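Local coordinates for protein alcohol dehydrogenase (Aeropyrum pernix, PDB 1H2B) that probably oxidises alcohols with NAD(+) as a zinc-dependent alcohol dehydrogenase, and binds zinc, the dinucleotide and a fatty acid in its active site, at residues V107-G110 with T111-A114; L166-A169 with G170-Y174; V53-T56 with D57-V61. All coordinates share one frame; numbering follows the deposited sequence.

Interaction 1. Residues V107-G110 with T111-A114. With ZN (zinc ion), chain K.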
ATOM      1  N   VAL B 107      25.099 -12.969  -0.297  1.00 14.12           N
ATOM      2  CA  VAL B 107      25.128 -14.337   0.157  1.00 15.68           C
ATOM      3  C   VAL B 107      24.498 -14.321   1.553  1.00 17.95           C
ATOM      4  O   VAL B 107      25.043 -13.716   2.483  1.00 19.53           O
ATOM      5  CB  VAL B 107      26.601 -14.857   0.192  1.00 16.02           C
ATOM      6  CG1 VAL B 107      26.652 -16.195   0.979  1.00 22.22           C
ATOM      7  CG2 VAL B 107      27.123 -15.043  -1.211  1.00 15.75           C
ATOM      8  N   THR B 108      23.334 -14.957   1.699  1.00 19.22           N
ATOM      9  CA  THR B 108      22.534 -14.858   2.930  1.00 23.10           C
ATOM     10  C   THR B 108      22.192 -16.232   3.523  1.00 27.72           C
ATOM     11  O   THR B 108      22.191 -17.211   2.807  1.00 30.98           O
ATOM     12  CB  THR B 108      21.201 -14.096   2.655  1.00 24.08           C
ATOM     13  OG1 THR B 108      20.470 -14.798   1.654  1.00 28.10           O
ATOM     14  CG2 THR B 108      21.467 -12.729   2.012  1.00 27.15           C
ATOM     15  N   ASP B 109      21.865 -16.264   4.822  1.00 31.94           N
ATOM     16  CA  ASP B 109      21.530 -17.516   5.553  1.00 37.28           C
ATOM     17  C   ASP B 109      20.117 -18.096   5.318  1.00 38.41           C
ATOM     18  O   ASP B 109      19.911 -19.324   5.380  1.00 40.29           O
ATOM     19  CB  ASP B 109      21.812 -17.379   7.073  1.00 39.16           C
ATOM     20  CG  ASP B 109      21.046 -16.212   7.744  1.00 45.64           C
ATOM     21  OD1 ASP B 109      19.892 -15.910   7.353  1.00 43.99           O
ATOM     22  OD2 ASP B 109      21.518 -15.549   8.706  1.00 48.35           O
ATOM     23  N   GLY B 110      19.147 -17.230   5.044  1.00 36.41           N
ATOM     24  CA  GLY B 110      17.765 -17.668   4.921  1.00 38.92           C
ATOM     25  C   GLY B 110      17.080 -17.960   6.257  1.00 42.57           C
ATOM     26  O   GLY B 110      15.929 -18.413   6.284  1.00 43.92           O
ATOM     27  N   THR B 111      17.767 -17.692   7.371  1.00 42.07           N
ATOM     28  CA  THR B 111      17.229 -18.070   8.692  1.00 41.94           C
ATOM     29  C   THR B 111      16.763 -16.887   9.538  1.00 40.85           C
ATOM     30  O   THR B 111      15.790 -17.004  10.298  1.00 38.96           O
ATOM     31  CB  THR B 111      18.242 -18.931   9.493  1.00 42.14           C
ATOM     32  OG1 THR B 111      19.526 -18.303   9.472  1.00 47.31           O
ATOM     33  CG2 THR B 111      18.476 -20.287   8.799  1.00 47.91           C
ATOM     34  N   CYS B 112      17.442 -15.750   9.405  1.00 37.75           N
ATOM     35  CA  CYS B 112      17.059 -14.560  10.158  1.00 37.95           C
ATOM     36  C   CYS B 112      15.703 -13.997   9.680  1.00 35.95           C
ATOM     37  O   CYS B 112      15.218 -14.356   8.598  1.00 34.74           O
ATOM     38  CB  CYS B 112      18.142 -13.493  10.063  1.00 40.45           C
ATOM     39  SG  CYS B 112      18.063 -12.580   8.496  1.00 43.44           S
ATOM     40  N   LEU B 113      15.106 -13.120  10.483  1.00 37.05           N
ATOM     41  CA  LEU B 113      13.749 -12.624  10.217  1.00 38.02           C
ATOM     42  C   LEU B 113      13.625 -11.844   8.907  1.00 37.33           C
ATOM     43  O   LEU B 113      12.574 -11.899   8.240  1.00 33.85           O
ATOM     44  CB  LEU B 113      13.227 -11.794  11.393  1.00 38.87           C
ATOM     45  CG  LEU B 113      12.578 -12.589  12.540  1.00 46.33           C
ATOM     46  CD1 LEU B 113      13.558 -12.832  13.695  1.00 49.80           C
ATOM     47  CD2 LEU B 113      11.327 -11.881  13.048  1.00 47.05           C
ATOM     48  N   ALA B 114      14.688 -11.113   8.547  1.00 34.49           N
ATOM     49  CA  ALA B 114      14.723 -10.382   7.281  1.00 30.75           C
ATOM     50  C   ALA B 114      14.643 -11.317   6.101  1.00 31.26           C
ATOM     51  O   ALA B 114      13.879 -11.093   5.154  1.00 30.32           O
ATOM     52  CB  ALA B 114      15.985  -9.534   7.195  1.00 31.69           C
TER
HETATM   53 ZN    ZN K1363      19.279 -13.700   6.814  0.50 32.57          ZN
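With CG of Asp109 set between its own backbone N and carbonyl carbon (chi1 58°), and SG of Cys112 placed likewise on its residue (chi1 80°), the two side chains meet over one zinc ion. This is the structural zinc loop of the medium-chain alcohol dehydrogenases, here with an aspartate beside the cysteines. Asp109 OD1 binds zinc at 2.4 Å, and Cys112 SG binds it at the same length; Cys115 supplies a further sulfur ligand from the short helix that follows. The same carboxylate oxygen also receives two backbone amides. Thr111 N donates to Asp109 OD1 over 2.8 Å, and Cys112 N reaches that oxygen over 3.2 Å in a nearly straight bond. Both come from one face of the carboxylate, well above its plane, so metal and peptide together fix the rotation of the group. An aspartate suits the place because it is short enough to fold over the amides that follow it while offering an anionic oxygen to the metal. Gly110 makes the turn with positive phi (76°), a conformation most readily taken by glycine. Cys112 doubles as N-cap of the helix. On the other branch of the carboxylate, Asp109 OD2 accepts a hydrogen bond from Asn125 ND2.

Interaction 2. Residues L166-A169 with G170-Y174. With ZN (zinc ion), chain J; OCA (octanoic acid (caprylic acid)), chain H; NAJ (nicotinamide-adenine-dinucleotide (acidic form)), chain I.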
ATOM      1  N   LEU B 166      22.517  -7.159 -15.140  1.00 15.70           N
ATOM      2  CA  LEU B 166      21.227  -7.280 -14.429  1.00 15.96           C
ATOM      3  C   LEU B 166      21.450  -7.655 -12.949  1.00 14.70           C
ATOM      4  O   LEU B 166      20.600  -7.360 -12.084  1.00 15.90           O
ATOM      5  CB  LEU B 166      20.307  -8.356 -15.101  1.00 15.61           C
ATOM      6  CG  LEU B 166      20.047  -8.049 -16.575  1.00 15.24           C
ATOM      7  CD1 LEU B 166      19.234  -9.221 -17.082  1.00 16.75           C
ATOM      8  CD2 LEU B 166      19.200  -6.749 -16.750  1.00 18.39           C
ATOM      9  N   ALA B 167      22.599  -8.290 -12.642  1.00 15.28           N
ATOM     10  CA  ALA B 167      22.872  -8.807 -11.299  1.00 15.10           C
ATOM     11  C   ALA B 167      23.127  -7.728 -10.252  1.00 14.51           C
ATOM     12  O   ALA B 167      22.994  -7.982  -9.066  1.00 15.98           O
ATOM     13  CB  ALA B 167      24.091  -9.739 -11.334  1.00 12.89           C
ATOM     14  N   ASP B 168      23.419  -6.501 -10.695  1.00 13.15           N
ATOM     15  CA  ASP B 168      23.629  -5.434  -9.722  1.00 14.02           C
ATOM     16  C   ASP B 168      23.068  -4.104 -10.264  1.00 14.67           C
ATOM     17  O   ASP B 168      22.149  -3.522  -9.689  1.00 15.06           O
ATOM     18  CB  ASP B 168      25.111  -5.290  -9.435  1.00 14.26           C
ATOM     19  CG  ASP B 168      25.390  -4.309  -8.355  1.00 17.21           C
ATOM     20  OD1 ASP B 168      26.072  -3.297  -8.693  1.00 15.41           O
ATOM     21  OD2 ASP B 168      24.978  -4.445  -7.182  1.00 18.61           O
ATOM     22  N   ALA B 169      23.597  -3.642 -11.388  1.00 14.49           N
ATOM     23  CA  ALA B 169      23.023  -2.439 -12.017  1.00 14.89           C
ATOM     24  C   ALA B 169      21.532  -2.601 -12.286  1.00 11.93           C
ATOM     25  O   ALA B 169      20.726  -1.712 -11.919  1.00 15.11           O
ATOM     26  CB  ALA B 169      23.725  -2.100 -13.337  1.00 13.30           C
ATOM     27  N   GLY B 170      21.149  -3.740 -12.884  1.00 13.86           N
ATOM     28  CA  GLY B 170      19.747  -3.934 -13.240  1.00 14.88           C
ATOM     29  C   GLY B 170      18.840  -4.075 -12.031  1.00 13.53           C
ATOM     30  O   GLY B 170      17.810  -3.389 -11.969  1.00 15.26           O
ATOM     31  N   ILE B 171      19.208  -4.959 -11.102  1.00 12.23           N
ATOM     32  CA  ILE B 171      18.327  -5.231  -9.951  1.00 12.64           C
ATOM     33  C   ILE B 171      18.166  -3.917  -9.130  1.00 14.61           C
ATOM     34  O   ILE B 171      17.062  -3.633  -8.653  1.00 14.06           O
ATOM     35  CB  ILE B 171      18.836  -6.429  -9.123  1.00 13.49           C
ATOM     36  CG1 ILE B 171      17.834  -6.752  -8.008  1.00 16.11           C
ATOM     37  CG2 ILE B 171      20.261  -6.157  -8.543  1.00 16.19           C
ATOM     38  CD1 ILE B 171      18.327  -7.807  -7.011  1.00 18.68           C
ATOM     39  N   THR B 172      19.250  -3.150  -9.001  1.00 13.59           N
ATOM     40  CA  THR B 172      19.176  -1.893  -8.238  1.00 12.69           C
ATOM     41  C   THR B 172      18.222  -0.918  -8.934  1.00 14.24           C
ATOM     42  O   THR B 172      17.346  -0.290  -8.287  1.00 13.90           O
ATOM     43  CB  THR B 172      20.565  -1.274  -8.092  1.00 13.18           C
ATOM     44  OG1 THR B 172      21.426  -2.217  -7.458  1.00 13.16           O
ATOM     45  CG2 THR B 172      20.488  -0.022  -7.191  1.00 14.70           C
ATOM     46  N   ALA B 173      18.356  -0.775 -10.264  1.00 14.46           N
ATOM     47  CA  ALA B 173      17.450   0.098 -10.992  1.00 13.48           C
ATOM     48  C   ALA B 173      16.010  -0.410 -10.858  1.00 11.20           C
ATOM     49  O   ALA B 173      15.104   0.391 -10.696  1.00 14.16           O
ATOM     50  CB  ALA B 173      17.866   0.184 -12.486  1.00 13.80           C
ATOM     51  N   TYR B 174      15.810  -1.729 -10.885  1.00 13.46           N
ATOM     52  CA  TYR B 174      14.462  -2.304 -10.823  1.00 11.92           C
ATOM     53  C   TYR B 174      13.766  -2.085  -9.487  1.00 12.58           C
ATOM     54  O   TYR B 174      12.603  -1.629  -9.466  1.00 14.43           O
ATOM     55  CB  TYR B 174      14.559  -3.834 -11.157  1.00 14.16           C
ATOM     56  CG  TYR B 174      13.228  -4.507 -11.199  1.00 13.69           C
ATOM     57  CD1 TYR B 174      12.851  -5.378 -10.184  1.00 13.21           C
ATOM     58  CD2 TYR B 174      12.378  -4.297 -12.287  1.00 16.08           C
ATOM     59  CE1 TYR B 174      11.628  -5.999 -10.209  1.00 15.83           C
ATOM     60  CE2 TYR B 174      11.144  -4.914 -12.338  1.00 16.91           C
ATOM     61  CZ  TYR B 174      10.778  -5.757 -11.284  1.00 17.99           C
ATOM     62  OH  TYR B 174       9.539  -6.375 -11.357  1.00 18.43           O
TER
HETATM   63 ZN    ZN J1362      27.578  -2.182  -7.862  1.00 17.64          ZN
HETATM   64  C1  OCA H1360      26.626  -2.018  -5.101  1.00 21.45           C
HETATM   65  C2  OCA H1360      26.618  -1.314  -3.736  1.00 22.77           C
HETATM   66  C3  OCA H1360      26.050  -2.239  -2.646  1.00 26.84           C
HETATM   67  C4  OCA H1360      26.343  -1.800  -1.220  1.00 25.42           C
HETATM   68  C5  OCA H1360      25.885  -2.893  -0.255  1.00 26.38           C
HETATM   69  C6  OCA H1360      25.945  -2.415   1.194  1.00 28.97           C
HETATM   70  C7  OCA H1360      25.398  -3.428   2.194  1.00 31.84           C
HETATM   71  C8  OCA H1360      25.510  -2.854   3.596  1.00 35.15           C
HETATM   72  O1  OCA H1360      27.221  -1.490  -6.082  1.00 19.71           O
HETATM   73  O2  OCA H1360      26.018  -3.097  -5.255  1.00 19.16           O
HETATM   74  PA  NAJ I1361      28.181   5.260 -13.924  1.00 17.71           P
HETATM   75  O1A NAJ I1361      29.544   5.872 -13.759  1.00 18.35           O
HETATM   76  O2A NAJ I1361      27.960   4.193 -15.009  1.00 17.12           O
HETATM   77  O5B NAJ I1361      27.074   6.349 -14.297  1.00 17.76           O
HETATM   78  C5B NAJ I1361      27.056   7.658 -13.709  1.00 17.01           C
HETATM   79  C4B NAJ I1361      26.350   8.518 -14.743  1.00 15.34           C
HETATM   80  O4B NAJ I1361      26.113   9.800 -14.127  1.00 14.23           O
HETATM   81  C3B NAJ I1361      27.148   8.717 -16.032  1.00 15.86           C
HETATM   82  O3B NAJ I1361      26.345   8.477 -17.200  1.00 18.05           O
HETATM   83  C2B NAJ I1361      27.541  10.177 -15.852  1.00 17.90           C
HETATM   84  O2B NAJ I1361      27.826  10.860 -17.083  1.00 18.14           O
HETATM   85  C1B NAJ I1361      26.347  10.795 -15.114  1.00 16.05           C
HETATM   86  N9A NAJ I1361      26.630  12.050 -14.419  1.00 17.34           N
HETATM   87  C8A NAJ I1361      27.801  12.500 -13.794  1.00 19.14           C
HETATM   88  N7A NAJ I1361      27.575  13.726 -13.249  1.00 17.28           N
HETATM   89  C5A NAJ I1361      26.283  14.067 -13.525  1.00 16.16           C
HETATM   90  C6A NAJ I1361      25.514  15.167 -13.234  1.00 17.04           C
HETATM   91  N6A NAJ I1361      25.988  16.238 -12.583  1.00 17.61           N
HETATM   92  N1A NAJ I1361      24.196  15.162 -13.610  1.00 15.51           N
HETATM   93  C2A NAJ I1361      23.638  14.121 -14.331  1.00 14.92           C
HETATM   94  N3A NAJ I1361      24.412  13.055 -14.634  1.00 13.16           N
HETATM   95  C4A NAJ I1361      25.712  13.035 -14.240  1.00 15.34           C
HETATM   96  O3  NAJ I1361      27.772   4.713 -12.489  1.00 16.09           O
HETATM   97  PN  NAJ I1361      26.875   3.427 -12.103  1.00 15.94           P
HETATM   98  O1N NAJ I1361      27.712   2.236 -12.023  1.00 15.80           O
HETATM   99  O2N NAJ I1361      25.656   3.414 -12.934  1.00 15.31           O
HETATM  100  O5D NAJ I1361      26.549   3.797 -10.575  1.00 14.60           O
HETATM  101  C5D NAJ I1361      25.710   4.922 -10.325  1.00 15.36           C
HETATM  102  C4D NAJ I1361      25.758   5.262  -8.844  1.00 14.07           C
HETATM  103  O4D NAJ I1361      25.017   4.252  -8.137  1.00 15.72           O
HETATM  104  C3D NAJ I1361      27.161   5.222  -8.240  1.00 13.51           C
HETATM  105  O3D NAJ I1361      27.192   6.129  -7.123  1.00 15.30           O
HETATM  106  C2D NAJ I1361      27.270   3.781  -7.723  1.00 16.56           C
HETATM  107  O2D NAJ I1361      28.229   3.572  -6.725  1.00 16.12           O
HETATM  108  C1D NAJ I1361      25.839   3.638  -7.174  1.00 14.56           C
HETATM  109  N1N NAJ I1361      25.331   2.296  -6.892  1.00 14.82           N
HETATM  110  C2N NAJ I1361      24.359   2.212  -5.940  1.00 14.47           C
HETATM  111  C3N NAJ I1361      23.777   0.988  -5.658  1.00 13.13           C
HETATM  112  C7N NAJ I1361      22.758   0.895  -4.571  1.00 14.95           C
HETATM  113  O7N NAJ I1361      22.317  -0.348  -4.312  1.00 14.75           O
HETATM  114  N7N NAJ I1361      22.223   1.931  -3.917  1.00 13.75           N
HETATM  115  C4N NAJ I1361      24.144  -0.210  -6.357  1.00 16.75           C
HETATM  116  C5N NAJ I1361      25.030  -0.013  -7.453  1.00 16.34           C
HETATM  117  C6N NAJ I1361      25.632   1.209  -7.684  1.00 16.13           C
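Asp168, one turn ahead of Thr172 in helix 166-181, is one of three protein ligands of the active-site zinc of this zinc-containing alcohol dehydrogenase, in the cleft where the dinucleotide lies. The bond to CB points away from the following turn, and with CG anti to the backbone N (chi1 -175°) the two oxygens are divided between metal and ligand. Asp168 OD1 binds zinc at 2.0 Å; Cys54 and His79 complete the protein ligands, and O1 of octanoic acid takes another position on the metal. Asp168 OD2 lies 2.6 Å from the acid's other oxygen, OCA O2. An aspartate suits the place because one oxygen can bind the metal while the other lies beside the ligand's carboxyl group.

Behind this group, the carbonyl of Asp168 is gripped twice by Thr172. Thr172 OG1 donates to Asp168 O over 2.7 Å, while Thr172 N reaches Asp168 O over 3.0 Å from the opposite face of the carbonyl plane. A threonine fits here because its hydroxyl folds back on the helix while CG2 extends to the nicotinamide, 3.4 Å from NAJ O7N. The helix opens with a wider, pi-type turn, in which Ile171 N bonds to Leu166 O. Gly170 suits this turn, since a CB there would clash with Leu166 CA. Ala167 O is buried with no polar partner, and Ile171 CG2 packs 3.3 Å from Ala167 O.

Interaction 3. Residues V53-T56 with D57-V61. With ZN (zinc ion), chain J; NAJ (nicotinamide-adenine-dinucleotide (acidic form)), chain I; OCA (octanoic acid (caprylic acid)), chain H.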
ATOM      1  N   VAL B  53      31.497  -4.184 -14.276  1.00 14.75           N
ATOM      2  CA  VAL B  53      32.297  -3.216 -13.531  1.00 16.20           C
ATOM      3  C   VAL B  53      31.361  -2.057 -13.140  1.00 17.15           C
ATOM      4  O   VAL B  53      30.711  -1.470 -14.000  1.00 17.30           O
ATOM      5  CB  VAL B  53      33.409  -2.614 -14.386  1.00 15.67           C
ATOM      6  CG1 VAL B  53      34.282  -1.712 -13.551  1.00 17.36           C
ATOM      7  CG2 VAL B  53      34.279  -3.742 -15.011  1.00 20.06           C
ATOM      8  N   CYS B  54      31.256  -1.811 -11.850  1.00 16.34           N
ATOM      9  CA  CYS B  54      30.305  -0.857 -11.312  1.00 13.79           C
ATOM     10  C   CYS B  54      30.996   0.416 -10.839  1.00 16.09           C
ATOM     11  O   CYS B  54      32.157   0.357 -10.402  1.00 16.08           O
ATOM     12  CB  CYS B  54      29.609  -1.548 -10.120  1.00 16.57           C
ATOM     13  SG  CYS B  54      28.285  -0.591  -9.310  1.00 16.11           S
ATOM     14  N   HIS B  55      30.296   1.554 -10.847  1.00 14.84           N
ATOM     15  CA  HIS B  55      30.913   2.703 -10.198  1.00 17.05           C
ATOM     16  C   HIS B  55      31.272   2.444  -8.723  1.00 19.45           C
ATOM     17  O   HIS B  55      32.195   3.059  -8.179  1.00 17.56           O
ATOM     18  CB  HIS B  55      30.049   3.965 -10.365  1.00 17.70           C
ATOM     19  CG  HIS B  55      30.833   5.249 -10.321  1.00 16.53           C
ATOM     20  ND1 HIS B  55      30.895   6.095 -11.401  1.00 18.89           N
ATOM     21  CD2 HIS B  55      31.587   5.810  -9.342  1.00 22.56           C
ATOM     22  CE1 HIS B  55      31.656   7.138 -11.091  1.00 21.45           C
ATOM     23  NE2 HIS B  55      32.084   6.995  -9.848  1.00 19.51           N
ATOM     24  N   THR B  56      30.576   1.518  -8.061  1.00 15.89           N
ATOM     25  CA  THR B  56      30.959   1.143  -6.719  1.00 14.30           C
ATOM     26  C   THR B  56      32.384   0.622  -6.644  1.00 15.03           C
ATOM     27  O   THR B  56      33.020   0.759  -5.587  1.00 16.45           O
ATOM     28  CB  THR B  56      29.997   0.089  -6.200  1.00 16.93           C
ATOM     29  OG1 THR B  56      28.765   0.753  -5.897  1.00 15.27           O
ATOM     30  CG2 THR B  56      30.515  -0.548  -4.874  1.00 18.02           C
ATOM     31  N   ASP B  57      32.846   0.012  -7.730  1.00 17.08           N
ATOM     32  CA  ASP B  57      34.255  -0.458  -7.773  1.00 17.85           C
ATOM     33  C   ASP B  57      35.254   0.684  -7.700  1.00 20.87           C
ATOM     34  O   ASP B  57      36.298   0.534  -7.035  1.00 19.30           O
ATOM     35  CB  ASP B  57      34.469  -1.373  -8.967  1.00 17.75           C
ATOM     36  CG  ASP B  57      33.607  -2.599  -8.847  1.00 17.58           C
ATOM     37  OD1 ASP B  57      32.990  -3.042  -9.845  1.00 17.15           O
ATOM     38  OD2 ASP B  57      33.497  -3.118  -7.723  1.00 22.26           O
ATOM     39  N   LEU B  58      34.920   1.828  -8.293  1.00 19.55           N
ATOM     40  CA  LEU B  58      35.763   3.008  -8.107  1.00 21.01           C
ATOM     41  C   LEU B  58      35.713   3.498  -6.671  1.00 18.83           C
ATOM     42  O   LEU B  58      36.746   3.817  -6.062  1.00 22.75           O
ATOM     43  CB  LEU B  58      35.331   4.117  -9.054  1.00 18.54           C
ATOM     44  CG  LEU B  58      35.462   3.875 -10.552  1.00 20.84           C
ATOM     45  CD1 LEU B  58      34.672   4.934 -11.271  1.00 27.58           C
ATOM     46  CD2 LEU B  58      36.955   3.998 -10.880  1.00 22.15           C
ATOM     47  N   HIS B  59      34.512   3.564  -6.103  1.00 18.79           N
ATOM     48  CA  HIS B  59      34.372   3.910  -4.703  1.00 19.45           C
ATOM     49  C   HIS B  59      35.166   2.956  -3.810  1.00 22.44           C
ATOM     50  O   HIS B  59      35.796   3.403  -2.857  1.00 21.55           O
ATOM     51  CB  HIS B  59      32.896   3.955  -4.250  1.00 19.83           C
ATOM     52  CG  HIS B  59      32.025   4.933  -5.001  1.00 18.40           C
ATOM     53  ND1 HIS B  59      32.462   6.159  -5.460  1.00 26.94           N
ATOM     54  CD2 HIS B  59      30.720   4.853  -5.347  1.00 20.41           C
ATOM     55  CE1 HIS B  59      31.469   6.772  -6.086  1.00 21.99           C
ATOM     56  NE2 HIS B  59      30.390   6.021  -5.989  1.00 25.67           N
ATOM     57  N   LEU B  60      35.167   1.645  -4.129  1.00 19.29           N
ATOM     58  CA  LEU B  60      35.900   0.673  -3.318  1.00 19.50           C
ATOM     59  C   LEU B  60      37.394   0.969  -3.362  1.00 21.59           C
ATOM     60  O   LEU B  60      38.029   1.037  -2.307  1.00 22.97           O
ATOM     61  CB  LEU B  60      35.653  -0.756  -3.831  1.00 18.49           C
ATOM     62  CG  LEU B  60      34.319  -1.323  -3.289  1.00 19.28           C
ATOM     63  CD1 LEU B  60      33.934  -2.540  -4.109  1.00 18.48           C
ATOM     64  CD2 LEU B  60      34.305  -1.632  -1.810  1.00 22.10           C
ATOM     65  N   VAL B  61      37.919   1.124  -4.567  1.00 24.49           N
ATOM     66  CA  VAL B  61      39.350   1.394  -4.734  1.00 26.33           C
ATOM     67  C   VAL B  61      39.718   2.713  -4.017  1.00 28.27           C
ATOM     68  O   VAL B  61      40.796   2.818  -3.389  1.00 28.15           O
ATOM     69  CB  VAL B  61      39.742   1.417  -6.202  1.00 25.60           C
ATOM     70  CG1 VAL B  61      41.198   1.897  -6.371  1.00 27.64           C
ATOM     71  CG2 VAL B  61      39.634   0.024  -6.784  1.00 27.44           C
TER
HETATM   72 ZN    ZN J1362      27.578  -2.182  -7.862  1.00 17.64          ZN
HETATM   73  PA  NAJ I1361      28.181   5.260 -13.924  1.00 17.71           P
HETATM   74  O1A NAJ I1361      29.544   5.872 -13.759  1.00 18.35           O
HETATM   75  O2A NAJ I1361      27.960   4.193 -15.009  1.00 17.12           O
HETATM   76  O5B NAJ I1361      27.074   6.349 -14.297  1.00 17.76           O
HETATM   77  C5B NAJ I1361      27.056   7.658 -13.709  1.00 17.01           C
HETATM   78  C4B NAJ I1361      26.350   8.518 -14.743  1.00 15.34           C
HETATM   79  O4B NAJ I1361      26.113   9.800 -14.127  1.00 14.23           O
HETATM   80  C3B NAJ I1361      27.148   8.717 -16.032  1.00 15.86           C
HETATM   81  O3B NAJ I1361      26.345   8.477 -17.200  1.00 18.05           O
HETATM   82  C2B NAJ I1361      27.541  10.177 -15.852  1.00 17.90           C
HETATM   83  O2B NAJ I1361      27.826  10.860 -17.083  1.00 18.14           O
HETATM   84  C1B NAJ I1361      26.347  10.795 -15.114  1.00 16.05           C
HETATM   85  N9A NAJ I1361      26.630  12.050 -14.419  1.00 17.34           N
HETATM   86  C8A NAJ I1361      27.801  12.500 -13.794  1.00 19.14           C
HETATM   87  N7A NAJ I1361      27.575  13.726 -13.249  1.00 17.28           N
HETATM   88  C5A NAJ I1361      26.283  14.067 -13.525  1.00 16.16           C
HETATM   89  C6A NAJ I1361      25.514  15.167 -13.234  1.00 17.04           C
HETATM   90  N6A NAJ I1361      25.988  16.238 -12.583  1.00 17.61           N
HETATM   91  N1A NAJ I1361      24.196  15.162 -13.610  1.00 15.51           N
HETATM   92  C2A NAJ I1361      23.638  14.121 -14.331  1.00 14.92           C
HETATM   93  N3A NAJ I1361      24.412  13.055 -14.634  1.00 13.16           N
HETATM   94  C4A NAJ I1361      25.712  13.035 -14.240  1.00 15.34           C
HETATM   95  O3  NAJ I1361      27.772   4.713 -12.489  1.00 16.09           O
HETATM   96  PN  NAJ I1361      26.875   3.427 -12.103  1.00 15.94           P
HETATM   97  O1N NAJ I1361      27.712   2.236 -12.023  1.00 15.80           O
HETATM   98  O2N NAJ I1361      25.656   3.414 -12.934  1.00 15.31           O
HETATM   99  O5D NAJ I1361      26.549   3.797 -10.575  1.00 14.60           O
HETATM  100  C5D NAJ I1361      25.710   4.922 -10.325  1.00 15.36           C
HETATM  101  C4D NAJ I1361      25.758   5.262  -8.844  1.00 14.07           C
HETATM  102  O4D NAJ I1361      25.017   4.252  -8.137  1.00 15.72           O
HETATM  103  C3D NAJ I1361      27.161   5.222  -8.240  1.00 13.51           C
HETATM  104  O3D NAJ I1361      27.192   6.129  -7.123  1.00 15.30           O
HETATM  105  C2D NAJ I1361      27.270   3.781  -7.723  1.00 16.56           C
HETATM  106  O2D NAJ I1361      28.229   3.572  -6.725  1.00 16.12           O
HETATM  107  C1D NAJ I1361      25.839   3.638  -7.174  1.00 14.56           C
HETATM  108  N1N NAJ I1361      25.331   2.296  -6.892  1.00 14.82           N
HETATM  109  C2N NAJ I1361      24.359   2.212  -5.940  1.00 14.47           C
HETATM  110  C3N NAJ I1361      23.777   0.988  -5.658  1.00 13.13           C
HETATM  111  C7N NAJ I1361      22.758   0.895  -4.571  1.00 14.95           C
HETATM  112  O7N NAJ I1361      22.317  -0.348  -4.312  1.00 14.75           O
HETATM  113  N7N NAJ I1361      22.223   1.931  -3.917  1.00 13.75           N
HETATM  114  C4N NAJ I1361      24.144  -0.210  -6.357  1.00 16.75           C
HETATM  115  C5N NAJ I1361      25.030  -0.013  -7.453  1.00 16.34           C
HETATM  116  C6N NAJ I1361      25.632   1.209  -7.684  1.00 16.13           C
HETATM  117  C1  OCA H1360      26.626  -2.018  -5.101  1.00 21.45           C
HETATM  118  C2  OCA H1360      26.618  -1.314  -3.736  1.00 22.77           C
HETATM  119  C3  OCA H1360      26.050  -2.239  -2.646  1.00 26.84           C
HETATM  120  C4  OCA H1360      26.343  -1.800  -1.220  1.00 25.42           C
HETATM  121  C5  OCA H1360      25.885  -2.893  -0.255  1.00 26.38           C
HETATM  122  C6  OCA H1360      25.945  -2.415   1.194  1.00 28.97           C
HETATM  123  C7  OCA H1360      25.398  -3.428   2.194  1.00 31.84           C
HETATM  124  C8  OCA H1360      25.510  -2.854   3.596  1.00 35.15           C
HETATM  125  O1  OCA H1360      27.221  -1.490  -6.082  1.00 19.71           O
HETATM  126  O2  OCA H1360      26.018  -3.097  -5.255  1.00 19.16           O
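Thr56 OG1 sits where the octanoic acid pocket (probably the substrate site), coenzyme and protein meet, in helix 55-61, which starts right after the zinc ligand Cys54 in the GroES-like domain. It donates to OCA O1 at 2.7 Å and accepts from the ribose hydroxyl NAJ O2D, while Tyr286 OH is a third partner. A threonine suits the spot, its hydroxyl turned to the ligands and CG2 packed near Leu60 CD1.

Cys54 and Asp57 form a capping box: Cys54 N donates almost straight to Asp57 OD1 over 2.9 Å, and Cys54 SG, while binding zinc at 2.3 Å, accepts from Thr56 N. With CG anti to the backbone N (chi1 -153°), His55 turns to the pyrophosphate. Its backbone N bonds NAJ O1N, and His55 ND1 donates nearly straight to NAJ O1A over 2.7 Å. Leu58 CD1 lies over one ring face, a CH-pi contact 3.6 Å from the centroid. Replacing His55 by an alanine is likely to leave NAJ O1A without that donor and Leu58 CD1 without its ring. The His59 ring is oblique to that of His55, planes at 45°, and His59 NE2 reaches NAJ O3D through a weak bond of 3.4 Å.

How the interactions relate
Interactions 2 and 3 are buried and build one active site, sharing a zinc ion, the fatty acid and the dinucleotide; they touch where Asp168 OD1 packs 3.6 Å from Cys54 SG. Interaction 1 is a surface contact whose centre lies about 21 Å from that of interaction 2 and about 26 Å from that of interaction 3. It holds both a carboxylate and a cysteine ligand of its own zinc, whereas at the active site the aspartate comes from 166-174 and the cysteine from 53-61. Both zinc cysteines, Cys54 and Cys112, cap helices; phosphate binding sets 53-61 apart. Helices 55-61 and 166-181 meet the coenzyme from different parts of the chain.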